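Local coordinates for protein lectin 2 (Agrocybe aegerita, PDB 4TQJ) that acts as a lectin that specifically recognises N-acetylglucosamine at the non-reducing end of sugar chains, at residues I132-K137 and K158-D163; I5-P10 and K115-L120; E360-Y365 and V375-N380. The protein carries 1 engineered substitution. All coordinates share one frame; numbering follows the deposited sequence.

Contact 1: residues I132-K137 and K158-D163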
loop_
_atom_site.group_PDB
_atom_site.type_symbol
_atom_site.label_atom_id
_atom_site.label_comp_id
_atom_site.label_asym_id
_atom_site.label_seq_id
_atom_site.Cartn_x
_atom_site.Cartn_y
_atom_site.Cartn_z
ATOM N N ILE A 132 -24.329 -7.537 1.912
ATOM C CA ILE A 132 -25.035 -8.759 2.257
ATOM C C ILE A 132 -25.470 -8.708 3.706
ATOM O O ILE A 132 -24.659 -8.524 4.610
ATOM C CB ILE A 132 -24.198 -10.030 1.928
ATOM C CG1 ILE A 132 -24.887 -11.301 2.432
ATOM C CG2 ILE A 132 -22.797 -9.935 2.473
ATOM C CD1 ILE A 132 -24.329 -12.552 1.747
ATOM N N GLY A 133 -26.769 -8.847 3.928
ATOM C CA GLY A 133 -27.294 -8.759 5.274
ATOM C C GLY A 133 -28.107 -9.975 5.639
ATOM O O GLY A 133 -28.911 -10.453 4.849
ATOM N N PHE A 134 -27.883 -10.483 6.841
ATOM C CA PHE A 134 -28.670 -11.597 7.355
ATOM C C PHE A 134 -29.821 -10.997 8.142
ATOM O O PHE A 134 -29.681 -10.681 9.320
ATOM C CB PHE A 134 -27.806 -12.509 8.229
ATOM C CG PHE A 134 -26.800 -13.329 7.442
ATOM C CD1 PHE A 134 -27.123 -14.606 6.996
ATOM C CD2 PHE A 134 -25.543 -12.819 7.137
ATOM C CE1 PHE A 134 -26.205 -15.367 6.257
ATOM C CE2 PHE A 134 -24.617 -13.579 6.399
ATOM C CZ PHE A 134 -24.946 -14.845 5.967
ATOM N N GLY A 135 -30.954 -10.823 7.465
ATOM C CA GLY A 135 -32.073 -10.092 8.030
ATOM C C GLY A 135 -33.198 -10.954 8.575
ATOM O O GLY A 135 -32.968 -12.054 9.082
ATOM N N GLU A 136 -34.422 -10.446 8.466
ATOM C CA GLU A 136 -35.570 -11.116 9.053
ATOM C C GLU A 136 -35.977 -12.321 8.221
ATOM O O GLU A 136 -35.962 -13.458 8.709
ATOM C CB GLU A 136 -36.729 -10.122 9.229
ATOM C CG GLU A 136 -37.786 -10.554 10.226
ATOM C CD GLU A 136 -37.378 -10.371 11.683
ATOM O OE1 GLU A 136 -36.314 -9.769 11.971
ATOM O OE2 GLU A 136 -38.141 -10.842 12.557
ATOM N N LYS A 137 -36.303 -12.089 6.955
ATOM C CA LYS A 137 -36.813 -13.147 6.092
ATOM C C LYS A 137 -35.708 -13.960 5.417
ATOM O O LYS A 137 -35.975 -14.891 4.665
ATOM C CB LYS A 137 -37.750 -12.564 5.027
ATOM C CG LYS A 137 -38.963 -11.822 5.563
ATOM C CD LYS A 137 -39.858 -11.400 4.390
ATOM C CE LYS A 137 -40.780 -10.231 4.742
ATOM N NZ LYS A 137 -41.773 -10.570 5.798
ATOM N N LYS A 158 -34.006 -17.637 1.384
ATOM C CA LYS A 158 -34.939 -17.619 2.505
ATOM C C LYS A 158 -34.518 -18.568 3.625
ATOM O O LYS A 158 -35.188 -19.565 3.906
ATOM C CB LYS A 158 -36.359 -17.937 2.032
ATOM C CG LYS A 158 -36.918 -16.925 1.019
ATOM C CD LYS A 158 -38.426 -17.107 0.821
ATOM C CE LYS A 158 -39.000 -16.075 -0.142
ATOM N NZ LYS A 158 -40.462 -16.288 -0.391
ATOM N N ASP A 159 -33.410 -18.227 4.276
ATOM C CA ASP A 159 -32.827 -19.061 5.305
ATOM C C ASP A 159 -31.764 -18.230 6.008
ATOM O O ASP A 159 -31.374 -17.178 5.505
ATOM C CB ASP A 159 -32.185 -20.287 4.680
ATOM C CG ASP A 159 -32.169 -21.480 5.620
ATOM O OD1 ASP A 159 -32.340 -21.301 6.857
ATOM O OD2 ASP A 159 -31.970 -22.603 5.112
ATOM N N PHE A 160 -31.297 -18.699 7.160
ATOM C CA PHE A 160 -30.286 -17.976 7.942
ATOM C C PHE A 160 -30.777 -16.622 8.479
ATOM O O PHE A 160 -29.970 -15.752 8.777
ATOM C CB PHE A 160 -29.009 -17.762 7.116
ATOM C CG PHE A 160 -28.395 -19.032 6.613
ATOM C CD1 PHE A 160 -27.760 -19.909 7.490
ATOM C CD2 PHE A 160 -28.442 -19.351 5.268
ATOM C CE1 PHE A 160 -27.200 -21.088 7.030
ATOM C CE2 PHE A 160 -27.889 -20.535 4.800
ATOM C CZ PHE A 160 -27.267 -21.403 5.683
ATOM N N GLY A 161 -32.089 -16.449 8.604
ATOM C CA GLY A 161 -32.635 -15.191 9.081
ATOM C C GLY A 161 -33.259 -15.319 10.459
ATOM O O GLY A 161 -33.618 -16.413 10.888
ATOM N N TYR A 162 -33.383 -14.194 11.155
ATOM C CA TYR A 162 -34.029 -14.173 12.446
ATOM C C TYR A 162 -35.401 -14.857 12.337
ATOM O O TYR A 162 -35.806 -15.626 13.220
ATOM C CB TYR A 162 -34.176 -12.729 12.936
ATOM C CG TYR A 162 -34.614 -12.647 14.359
ATOM C CD1 TYR A 162 -33.688 -12.524 15.380
ATOM C CD2 TYR A 162 -35.961 -12.731 14.694
ATOM C CE1 TYR A 162 -34.084 -12.461 16.696
ATOM C CE2 TYR A 162 -36.373 -12.675 16.014
ATOM C CZ TYR A 162 -35.429 -12.538 17.012
ATOM O OH TYR A 162 -35.825 -12.486 18.331
ATOM N N ASP A 163 -36.101 -14.588 11.236
ATOM C CA ASP A 163 -37.404 -15.194 10.988
ATOM C C ASP A 163 -37.344 -16.126 9.767
ATOM O O ASP A 163 -38.278 -16.168 8.957
ATOM C CB ASP A 163 -38.453 -14.094 10.773
ATOM C CG ASP A 163 -39.874 -14.580 11.010
ATOM O OD1 ASP A 163 -40.071 -15.442 11.892
ATOM O OD2 ASP A 163 -40.795 -14.090 10.320
HETATM O O HOH W 1 -30.843 -12.479 11.440
#
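The side chains of Glu136 and Tyr162 run abreast, both heading in one direction, in a beta-propeller where the turn after strand 130-134 meets the loop running from strand 154-157 to strand 173-177 of the next blade. The carboxylate is turned only 26° from the plane of the phenol ring, and Glu136 OE2 comes within 3.6 Å of Tyr162 CD2. Glu136 CG is anti to its backbone N (chi1 -161°), which sets it 3.6 Å from Asp163 CB; the chain then bends at chi2. The two acids slant across each other with Glu136 OE2 and Asp163 OD2 4.8 Å apart, a like-charge proximity that is probably eased on the glutamate by the hydrogen bond between its OE1 and His116 NE2. Arg168 and Lys115 both make cation-pi contacts with the Tyr162 ring.

Phe134 and Phe160 also run alongside each other without stacking. Phe160 CB lies in the plane of the Phe134 ring, at its edge, 3.7 Å from Phe134 CD1, with Phe160 O along the same rim; the Phe160 ring itself leads away toward Phe196 and Ser198 of strand 195-198.

Two backbone hydrogen bonds join the segments. Tyr162 N donates to Gly135 O over 3.0 Å, and Asp163 N to Glu136 O over 2.8 Å. Phe160 and Gly161 form a G1 beta bulge, and Gly161 CA sits 3.2 Å from Gly135 O, which leaves little room for a side chain there. A water lies 3.0 Å from Phe134 O, probably donating to it, and accepts weakly from Tyr162 N.

Contact 2: residues I5-P10 and K115-L120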
loop_
_atom_site.group_PDB
_atom_site.type_symbol
_atom_site.label_atom_id
_atom_site.label_comp_id
_atom_site.label_asym_id
_atom_site.label_seq_id
_atom_site.Cartn_x
_atom_site.Cartn_y
_atom_site.Cartn_z
ATOM N N ILE A 5 -15.091 -14.069 6.403
ATOM C CA ILE A 5 -15.821 -13.018 7.092
ATOM C C ILE A 5 -16.607 -13.638 8.233
ATOM O O ILE A 5 -17.436 -14.513 7.996
ATOM C CB ILE A 5 -16.776 -12.324 6.119
ATOM C CG1 ILE A 5 -15.959 -11.556 5.080
ATOM C CG2 ILE A 5 -17.734 -11.394 6.855
ATOM C CD1 ILE A 5 -16.786 -10.975 3.982
ATOM N N THR A 6 -16.324 -13.207 9.460
ATOM C CA THR A 6 -17.008 -13.736 10.646
ATOM C C THR A 6 -17.742 -12.609 11.358
ATOM O O THR A 6 -17.582 -11.449 11.005
ATOM C CB THR A 6 -16.035 -14.445 11.657
ATOM O OG1 THR A 6 -15.227 -13.476 12.334
ATOM C CG2 THR A 6 -15.144 -15.460 10.962
ATOM N N GLN A 7 -18.565 -12.948 12.346
ATOM C CA GLN A 7 -19.249 -11.933 13.140
ATOM C C GLN A 7 -18.257 -11.079 13.927
ATOM O O GLN A 7 -18.391 -9.859 13.996
ATOM C CB GLN A 7 -20.265 -12.588 14.084
ATOM C CG GLN A 7 -21.311 -13.397 13.337
ATOM C CD GLN A 7 -22.297 -14.092 14.235
ATOM O OE1 GLN A 7 -22.833 -15.138 13.870
ATOM N NE2 GLN A 7 -22.545 -13.524 15.418
ATOM N N ASP A 8 -17.253 -11.722 14.516
ATOM C CA ASP A 8 -16.264 -11.000 15.313
ATOM C C ASP A 8 -15.287 -10.226 14.423
ATOM O O ASP A 8 -14.819 -9.145 14.774
ATOM C CB ASP A 8 -15.492 -11.976 16.206
ATOM C CG ASP A 8 -16.333 -12.501 17.355
ATOM O OD1 ASP A 8 -17.344 -11.851 17.697
ATOM O OD2 ASP A 8 -15.992 -13.563 17.918
ATOM N N LEU A 9 -14.974 -10.798 13.275
ATOM C CA LEU A 9 -14.033 -10.176 12.343
ATOM C C LEU A 9 -14.682 -10.074 10.976
ATOM O O LEU A 9 -14.405 -10.868 10.089
ATOM C CB LEU A 9 -12.744 -11.000 12.277
ATOM C CG LEU A 9 -11.907 -10.950 13.552
ATOM C CD1 LEU A 9 -10.798 -12.009 13.540
ATOM C CD2 LEU A 9 -11.319 -9.557 13.742
ATOM N N PRO A 10 -15.587 -9.106 10.815
ATOM C CA PRO A 10 -16.287 -8.956 9.540
ATOM C C PRO A 10 -15.398 -8.414 8.414
ATOM O O PRO A 10 -15.780 -8.506 7.238
ATOM C CB PRO A 10 -17.395 -7.958 9.885
ATOM C CG PRO A 10 -16.828 -7.170 11.002
ATOM C CD PRO A 10 -16.092 -8.167 11.830
ATOM N N LYS A 115 -30.384 -8.515 16.316
ATOM C CA LYS A 115 -31.099 -9.554 15.574
ATOM C C LYS A 115 -30.413 -9.923 14.255
ATOM O O LYS A 115 -30.499 -11.060 13.794
ATOM C CB LYS A 115 -32.534 -9.098 15.279
ATOM C CG LYS A 115 -33.305 -8.597 16.507
ATOM C CD LYS A 115 -34.714 -8.128 16.127
ATOM C CE LYS A 115 -35.587 -9.290 15.674
ATOM N NZ LYS A 115 -36.997 -8.883 15.312
ATOM N N HIS A 116 -29.735 -8.953 13.650
ATOM C CA HIS A 116 -29.237 -9.111 12.296
ATOM C C HIS A 116 -27.721 -8.937 12.173
ATOM O O HIS A 116 -27.066 -8.371 13.052
ATOM C CB HIS A 116 -29.953 -8.122 11.377
ATOM C CG HIS A 116 -31.430 -8.055 11.606
ATOM N ND1 HIS A 116 -32.056 -6.936 12.109
ATOM C CD2 HIS A 116 -32.401 -8.978 11.416
ATOM C CE1 HIS A 116 -33.351 -7.168 12.212
ATOM N NE2 HIS A 116 -33.586 -8.398 11.797
ATOM N N LEU A 117 -27.186 -9.438 11.064
ATOM C CA LEU A 117 -25.787 -9.244 10.694
ATOM C C LEU A 117 -25.735 -8.536 9.355
ATOM O O LEU A 117 -26.480 -8.887 8.451
ATOM C CB LEU A 117 -25.081 -10.594 10.549
ATOM C CG LEU A 117 -25.066 -11.447 11.817
ATOM C CD1 LEU A 117 -24.755 -12.911 11.499
ATOM C CD2 LEU A 117 -24.064 -10.859 12.797
ATOM N N ARG A 118 -24.840 -7.561 9.227
ATOM C CA ARG A 118 -24.598 -6.886 7.960
ATOM C C ARG A 118 -23.116 -6.938 7.623
ATOM O O ARG A 118 -22.285 -6.534 8.424
ATOM C CB ARG A 118 -25.107 -5.437 8.016
ATOM C CG ARG A 118 -26.622 -5.330 7.808
ATOM C CD ARG A 118 -27.227 -4.037 8.381
ATOM N NE ARG A 118 -27.208 -4.009 9.840
ATOM C CZ ARG A 118 -27.632 -2.983 10.574
ATOM N NH1 ARG A 118 -28.130 -1.909 9.984
ATOM N NH2 ARG A 118 -27.574 -3.034 11.901
ATOM N N TYR A 119 -22.803 -7.445 6.435
ATOM C CA TYR A 119 -21.425 -7.618 5.974
ATOM C C TYR A 119 -21.235 -6.941 4.629
ATOM O O TYR A 119 -22.203 -6.670 3.917
ATOM C CB TYR A 119 -21.119 -9.095 5.750
ATOM C CG TYR A 119 -21.121 -9.992 6.972
ATOM C CD1 TYR A 119 -20.623 -9.561 8.192
ATOM C CD2 TYR A 119 -21.594 -11.295 6.884
ATOM C CE1 TYR A 119 -20.622 -10.411 9.306
ATOM C CE2 TYR A 119 -21.588 -12.140 7.976
ATOM C CZ TYR A 119 -21.110 -11.699 9.183
ATOM O OH TYR A 119 -21.093 -12.561 10.261
ATOM N N LEU A 120 -19.980 -6.697 4.278
ATOM C CA LEU A 120 -19.611 -6.240 2.941
ATOM C C LEU A 120 -18.661 -7.252 2.334
ATOM O O LEU A 120 -17.650 -7.596 2.943
ATOM C CB LEU A 120 -18.922 -4.881 3.018
ATOM C CG LEU A 120 -19.819 -3.783 3.575
ATOM C CD1 LEU A 120 -19.000 -2.616 4.135
ATOM C CD2 LEU A 120 -20.820 -3.332 2.521
HETATM O O HOH W 2 -17.493 -7.206 5.554
#
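A methyl group, Ile5 CG2, stands almost squarely over the centre of the Tyr119 ring, 3.6 Å from the ring centroid and 11° off the ring normal. CG2, anti to the Ile5 backbone N, makes a CH-pi contact there, while the other branch carries Ile5 CD1 to 3.6 Å from Leu120 O. The two side chains run antiparallel as they pass. Pro10 CB adds an oblique contact, 4.0 Å from Tyr119 CD1.

At the far end of the ring Gln7 CG packs 3.2 Å from Tyr119 OH, and the glutamine crosses Leu117 at about a right angle, its amide resting against both leucine methyls. The polar ends turn to strand 173-177: Tyr119 OH is hydrogen-bonded to Arg174 O, and Gln7 OE1 to Arg174 N. No direct hydrogen bond joins the two segments, but a water does, donating to Pro10 O (2.7 Å) and accepting from Leu120 N (2.8 Å).

The turn contains an ST motif, Leu9 N donating to Thr6 OG1, and Thr6 N bonds back to Leu9 O. Ile5 pairs by its backbone with Leu176, adding strand 4-5 to the sheet of strand 173-177, while the segment packs on strand 117-121 of the preceding blade, near the middle of the beta-propeller.

Contact 3: residues E360-Y365 and V375-N380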
loop_
_atom_site.group_PDB
_atom_site.type_symbol
_atom_site.label_atom_id
_atom_site.label_comp_id
_atom_site.label_asym_id
_atom_site.label_seq_id
_atom_site.Cartn_x
_atom_site.Cartn_y
_atom_site.Cartn_z
ATOM N N GLU A 360 -1.027 2.616 26.386
ATOM C CA GLU A 360 -0.106 2.398 25.281
ATOM C C GLU A 360 -0.617 1.349 24.300
ATOM O O GLU A 360 -1.313 0.409 24.683
ATOM C CB GLU A 360 1.250 1.924 25.808
ATOM C CG GLU A 360 2.148 2.996 26.359
ATOM C CD GLU A 360 3.531 2.457 26.651
ATOM O OE1 GLU A 360 3.653 1.611 27.562
ATOM O OE2 GLU A 360 4.494 2.860 25.961
ATOM N N THR A 361 -0.245 1.510 23.036
ATOM C CA THR A 361 -0.420 0.470 22.031
ATOM C C THR A 361 0.902 -0.278 21.864
ATOM O O THR A 361 1.910 0.309 21.472
ATOM C CB THR A 361 -0.840 1.069 20.687
ATOM O OG1 THR A 361 -2.203 1.510 20.771
ATOM C CG2 THR A 361 -0.700 0.034 19.569
ATOM N N LEU A 362 0.896 -1.568 22.188
ATOM C CA LEU A 362 2.104 -2.379 22.174
ATOM C C LEU A 362 2.086 -3.393 21.046
ATOM O O LEU A 362 1.028 -3.780 20.549
ATOM C CB LEU A 362 2.261 -3.124 23.495
ATOM C CG LEU A 362 2.225 -2.279 24.767
ATOM C CD1 LEU A 362 2.479 -3.180 25.971
ATOM C CD2 LEU A 362 3.258 -1.188 24.688
ATOM N N VAL A 363 3.265 -3.842 20.654
ATOM C CA VAL A 363 3.350 -4.756 19.539
ATOM C C VAL A 363 4.481 -5.730 19.808
ATOM O O VAL A 363 5.477 -5.383 20.438
ATOM C CB VAL A 363 3.566 -3.970 18.207
ATOM C CG1 VAL A 363 4.914 -3.286 18.205
ATOM C CG2 VAL A 363 3.441 -4.877 16.993
ATOM N N SER A 364 4.312 -6.963 19.355
ATOM C CA SER A 364 5.418 -7.895 19.312
ATOM C C SER A 364 5.439 -8.543 17.940
ATOM O O SER A 364 4.407 -8.998 17.454
ATOM C CB SER A 364 5.277 -8.952 20.413
ATOM O OG SER A 364 6.154 -10.031 20.180
ATOM N N TYR A 365 6.613 -8.585 17.315
ATOM C CA TYR A 365 6.719 -9.086 15.960
ATOM C C TYR A 365 7.071 -10.561 15.868
ATOM O O TYR A 365 7.933 -11.055 16.592
ATOM C CB TYR A 365 7.698 -8.234 15.145
ATOM C CG TYR A 365 7.264 -6.796 15.073
ATOM C CD1 TYR A 365 6.153 -6.430 14.330
ATOM C CD2 TYR A 365 7.931 -5.807 15.787
ATOM C CE1 TYR A 365 5.732 -5.117 14.274
ATOM C CE2 TYR A 365 7.518 -4.487 15.740
ATOM C CZ TYR A 365 6.419 -4.149 14.978
ATOM O OH TYR A 365 5.992 -2.845 14.921
ATOM N N VAL A 375 8.390 -7.155 23.301
ATOM C CA VAL A 375 7.265 -6.243 23.179
ATOM C C VAL A 375 7.814 -4.839 23.076
ATOM O O VAL A 375 8.811 -4.510 23.704
ATOM C CB VAL A 375 6.335 -6.327 24.402
ATOM C CG1 VAL A 375 5.230 -5.300 24.306
ATOM C CG2 VAL A 375 5.767 -7.745 24.539
ATOM N N LYS A 376 7.163 -4.016 22.271
ATOM C CA LYS A 376 7.634 -2.665 22.029
ATOM C C LYS A 376 6.487 -1.682 22.091
ATOM O O LYS A 376 5.382 -1.984 21.660
ATOM C CB LYS A 376 8.319 -2.579 20.660
ATOM C CG LYS A 376 9.750 -3.080 20.664
ATOM C CD LYS A 376 10.471 -2.707 19.372
ATOM C CE LYS A 376 9.955 -3.532 18.208
ATOM N NZ LYS A 376 10.032 -4.996 18.544
ATOM N N ALA A 377 6.749 -0.503 22.636
ATOM C CA ALA A 377 5.756 0.563 22.624
ATOM C C ALA A 377 5.745 1.198 21.248
ATOM O O ALA A 377 6.725 1.810 20.835
ATOM C CB ALA A 377 6.086 1.608 23.685
ATOM N N LEU A 378 4.639 1.047 20.532
ATOM C CA LEU A 378 4.512 1.584 19.187
ATOM C C LEU A 378 3.943 3.005 19.202
ATOM O O LEU A 378 4.402 3.860 18.444
ATOM C CB LEU A 378 3.650 0.648 18.325
ATOM C CG LEU A 378 3.078 1.069 16.968
ATOM C CD1 LEU A 378 4.159 1.268 15.914
ATOM C CD2 LEU A 378 2.097 0.000 16.504
ATOM N N THR A 379 2.951 3.252 20.057
ATOM C CA THR A 379 2.356 4.594 20.191
ATOM C C THR A 379 1.390 4.721 21.388
ATOM O O THR A 379 0.817 3.730 21.842
ATOM C CB THR A 379 1.623 5.029 18.897
ATOM O OG1 THR A 379 1.061 6.334 19.074
ATOM C CG2 THR A 379 0.509 4.055 18.552
ATOM N N ASN A 380 1.225 5.939 21.903
ATOM C CA ASN A 380 0.224 6.202 22.939
ATOM C C ASN A 380 -1.176 6.204 22.356
ATOM O O ASN A 380 -2.154 6.009 23.067
ATOM C CB ASN A 380 0.464 7.549 23.631
ATOM C CG ASN A 380 1.678 7.541 24.537
ATOM O OD1 ASN A 380 1.992 6.534 25.172
ATOM N ND2 ASN A 380 2.368 8.674 24.605
HETATM O O HOH W 3 8.907 -7.846 18.507
#
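Lys376 bends at chi3 (-72°) and chi4 (-53°), folding its end back across the Tyr365 side chain at about a right angle. Lys376 CE lies in the ring plane, 3.6 Å from Tyr365 CE2, and Lys376 NZ stays at the same edge, 3.6 Å from Tyr365 CD2, so the ammonium meets the rim and not the pi face. A water ties the pair together further: it accepts from Tyr365 N at 2.7 Å and, weakly, from Lys376 NZ.

Leu378 CG is anti to its backbone N (chi1 166°), and the side chain runs beside Thr361, pointing the same way, with Leu378 CD2 4.1 Å from Thr361 CG2. Leu378 CB also touches Val363 CG1. On the other face of the sheet Leu362 CB packs 3.8 Å from Val375 CG1, the two side chains slanting across each other, and Leu362 CD2 reaches Ala377.

Strands 361-364 and 376-379 form the antiparallel hairpin at the outer edge of a propeller blade. Val363 and Lys376 exchange two backbone bonds as a hydrogen-bonded pair. At Thr361 a classic beta bulge shifts the register: Leu378 and Thr379 both face it. Thr361 N donates to Thr379 O over 2.7 Å, while Thr361 O receives Leu378 N at 3.0 Å and, weakly, Thr379 N at 3.4 Å.

The threonine hydroxyls are used beyond the hairpin, Thr361 OG1 with Asp381 O and Thr379 OG1 with Asp381 N, which pins the chain following the edge strand. Tyr365 and Leu378 also pack on Val36 of the second subunit. The chemistry thus divides: backbone bonds hold the bulged hairpin together, while Tyr365 and Leu378 also offer apolar surface to the second subunit.

How the contacts relate
Contacts 1 and 2 are neighbours, their centres 12 Å apart, and share one blade: strands 117-121 and 130-134 lie side by side, with probable hydrogen bonds from Phe134 N to Leu117 O (2.7 Å) and from Tyr119 N to Ile132 O (2.8 Å). Arg174 of the following blade touches both, its NH1 bonding Phe160 O in contact 1 and its backbone serving contact 2. Contact 3 lies far off, with its centre 28 Å from that of contact 2; it lies on the opposite side of the chain's centre from contact 1, 41 Å away between centres. The three thus sample the ring from near its middle to its outer edge, where contact 3 meets the second subunit.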